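Local coordinates for protein probable enoyl-CoA hydratase/isomerase (Pseudomonas aeruginosa PAO1, PDB 5WYD) that probably acts as a crotonase-family enoyl-CoA hydratase or isomerase with a part in the synthesis of a diffusible fatty-acid signal, at residues R109-A114 with A130-I135. The protein carries 1 engineered substitution. Residues are numbered along the deposited sequence; the frame is centred on the assembly and turned at random.
Sequences RGVSIA and ACDIRI
Ser112 and Asp132 exchange hydrogen bonds where two neighbouring parallel strands of the crotonase-fold sheet, 111-116 and 133-137, begin to pair. Asp132 N donates to Ser112 OG (2.9 Å), while Ser112 N donates to Asp132 OD2 at 3.0 Å, meeting that oxygen from above the carboxylate plane. A chi1 of 58° sets OG between the backbone N and the carbonyl carbon of Ser112, within reach of Asp132 N. Beyond this side-chain-assisted start the ladder opens with a longer, more bent bond from Ile133 N to Ser112 O (3.1 Å), then tightens to 2.6 Å from Ala114 N to Ile133 O and 2.7 Å from Ile135 N to Ala114 O, these two nearly straight. The strand directions differ by 27°, and the bridges Ile113-Ile133 and Ala114-Arg134 fix the register. On the face bearing Ile113 and Ile133, Ile113 CG2 meets Ile135 CD1 at 3.8 Å, and helix 200-211 packs over this layer through Leu207. On the other face Ala114 CB rests against both CB and SG of Cys131.

The contact thins out toward Gly110, and Arg109, partly exposed, makes no contact with 130-135; its NH2 forms a salt bridge with Asp59. Asp132, though buried, also reaches the subunit interface, where OD1 forms a salt bridge with Lys171 of a second subunit; its two carboxylate oxygens thus join strand pairing to assembly. Arg134, its chain bent at chi3, sends its guanidinium to Leu190 O and Glu192, and its NH1 makes a weak bond, 2.6 Å but only 117° at the hydrogen, to Cys131 O at the guanidinium edge.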
loop_
_atom_site.group_PDB
_atom_site.type_symbol
_atom_site.label_atom_id
_atom_site.label_comp_id
_atom_site.label_asym_id
_atom_site.label_seq_id
_atom_site.Cartn_x
_atom_site.Cartn_y
_atom_site.Cartn_z
ATOM N N ARG A 109 2.092 20.015 -15.102
ATOM C CA ARG A 109 1.421 19.155 -16.078
ATOM C C ARG A 109 2.294 18.899 -17.296
ATOM O O ARG A 109 2.284 17.798 -17.853
ATOM C CB ARG A 109 0.084 19.750 -16.508
ATOM C CG ARG A 109 0.115 21.150 -17.066
ATOM C CD ARG A 109 -1.280 21.529 -17.501
ATOM N NE ARG A 109 -1.267 22.802 -18.204
ATOM C CZ ARG A 109 -2.308 23.314 -18.847
ATOM N NH1 ARG A 109 -3.460 22.656 -18.899
ATOM N NH2 ARG A 109 -2.183 24.478 -19.454
ATOM N N GLY A 110 2.993 19.925 -17.763
ATOM C CA GLY A 110 3.937 19.771 -18.843
ATOM C C GLY A 110 5.236 19.169 -18.366
ATOM O O GLY A 110 5.458 18.982 -17.177
ATOM N N VAL A 111 6.053 18.747 -19.328
ATOM C CA VAL A 111 7.356 18.183 -19.005
ATOM C C VAL A 111 8.294 19.273 -18.496
ATOM O O VAL A 111 8.332 20.396 -19.008
ATOM C CB VAL A 111 7.951 17.465 -20.226
ATOM C CG1 VAL A 111 8.135 18.447 -21.328
ATOM C CG2 VAL A 111 9.274 16.841 -19.867
ATOM N N SER A 112 9.061 18.940 -17.477
ATOM C CA SER A 112 10.038 19.826 -16.881
ATOM C C SER A 112 11.406 19.228 -17.173
ATOM O O SER A 112 11.621 18.026 -16.993
ATOM C CB SER A 112 9.787 20.000 -15.376
ATOM O OG SER A 112 9.797 18.770 -14.659
ATOM N N ILE A 113 12.304 20.048 -17.684
ATOM C CA ILE A 113 13.643 19.613 -18.033
ATOM C C ILE A 113 14.583 20.430 -17.166
ATOM O O ILE A 113 14.486 21.663 -17.133
ATOM C CB ILE A 113 13.951 19.833 -19.528
ATOM C CG1 ILE A 113 12.873 19.245 -20.419
ATOM C CG2 ILE A 113 15.254 19.179 -19.918
ATOM C CD1 ILE A 113 13.142 19.596 -21.808
ATOM N N ALA A 114 15.505 19.755 -16.498
ATOM C CA ALA A 114 16.466 20.411 -15.632
ATOM C C ALA A 114 17.783 20.509 -16.374
ATOM O O ALA A 114 18.385 19.486 -16.698
ATOM C CB ALA A 114 16.649 19.607 -14.357
ATOM N N ALA A 130 13.220 16.936 -8.859
ATOM C CA ALA A 130 11.805 17.279 -8.993
ATOM C C ALA A 130 11.398 17.421 -10.452
ATOM O O ALA A 130 10.201 17.384 -10.759
ATOM C CB ALA A 130 11.510 18.563 -8.226
ATOM N N CYS A 131 12.361 17.800 -11.301
ATOM C CA CYS A 131 12.219 17.887 -12.747
ATOM C C CYS A 131 12.147 16.500 -13.377
ATOM O O CYS A 131 12.764 15.541 -12.893
ATOM C CB CYS A 131 13.405 18.621 -13.333
ATOM S SG CYS A 131 13.682 20.134 -12.484
ATOM N N ASP A 132 11.388 16.395 -14.470
ATOM C CA ASP A 132 11.266 15.097 -15.131
ATOM C C ASP A 132 12.581 14.624 -15.743
ATOM O O ASP A 132 12.950 13.455 -15.597
ATOM C CB ASP A 132 10.209 15.140 -16.226
ATOM C CG ASP A 132 8.879 15.550 -15.713
ATOM O OD1 ASP A 132 8.512 15.163 -14.579
ATOM O OD2 ASP A 132 8.175 16.223 -16.470
ATOM N N ILE A 133 13.295 15.492 -16.446
ATOM C CA ILE A 133 14.474 15.066 -17.189
ATOM C C ILE A 133 15.631 15.965 -16.803
ATOM O O ILE A 133 15.469 17.169 -16.583
ATOM C CB ILE A 133 14.219 15.144 -18.708
ATOM C CG1 ILE A 133 12.890 14.497 -19.034
ATOM C CG2 ILE A 133 15.318 14.414 -19.479
ATOM C CD1 ILE A 133 12.464 14.645 -20.465
ATOM N N ARG A 134 16.812 15.392 -16.760
ATOM C CA ARG A 134 17.990 16.151 -16.389
ATOM C C ARG A 134 19.048 16.100 -17.478
ATOM O O ARG A 134 19.424 15.019 -17.942
ATOM C CB ARG A 134 18.537 15.645 -15.063
ATOM C CG ARG A 134 17.625 15.973 -13.917
ATOM C CD ARG A 134 17.731 14.939 -12.835
ATOM N NE ARG A 134 17.257 13.661 -13.312
ATOM C CZ ARG A 134 15.976 13.354 -13.397
ATOM N NH1 ARG A 134 15.062 14.237 -13.032
ATOM N NH2 ARG A 134 15.605 12.167 -13.841
ATOM N N ILE A 135 19.532 17.277 -17.865
ATOM C CA ILE A 135 20.601 17.440 -18.843
ATOM C C ILE A 135 21.741 18.174 -18.149
ATOM O O ILE A 135 21.548 19.299 -17.673
ATOM C CB ILE A 135 20.119 18.243 -20.065
ATOM C CG1 ILE A 135 18.884 17.610 -20.688
ATOM C CG2 ILE A 135 21.224 18.384 -21.105
ATOM C CD1 ILE A 135 18.423 18.366 -21.896
#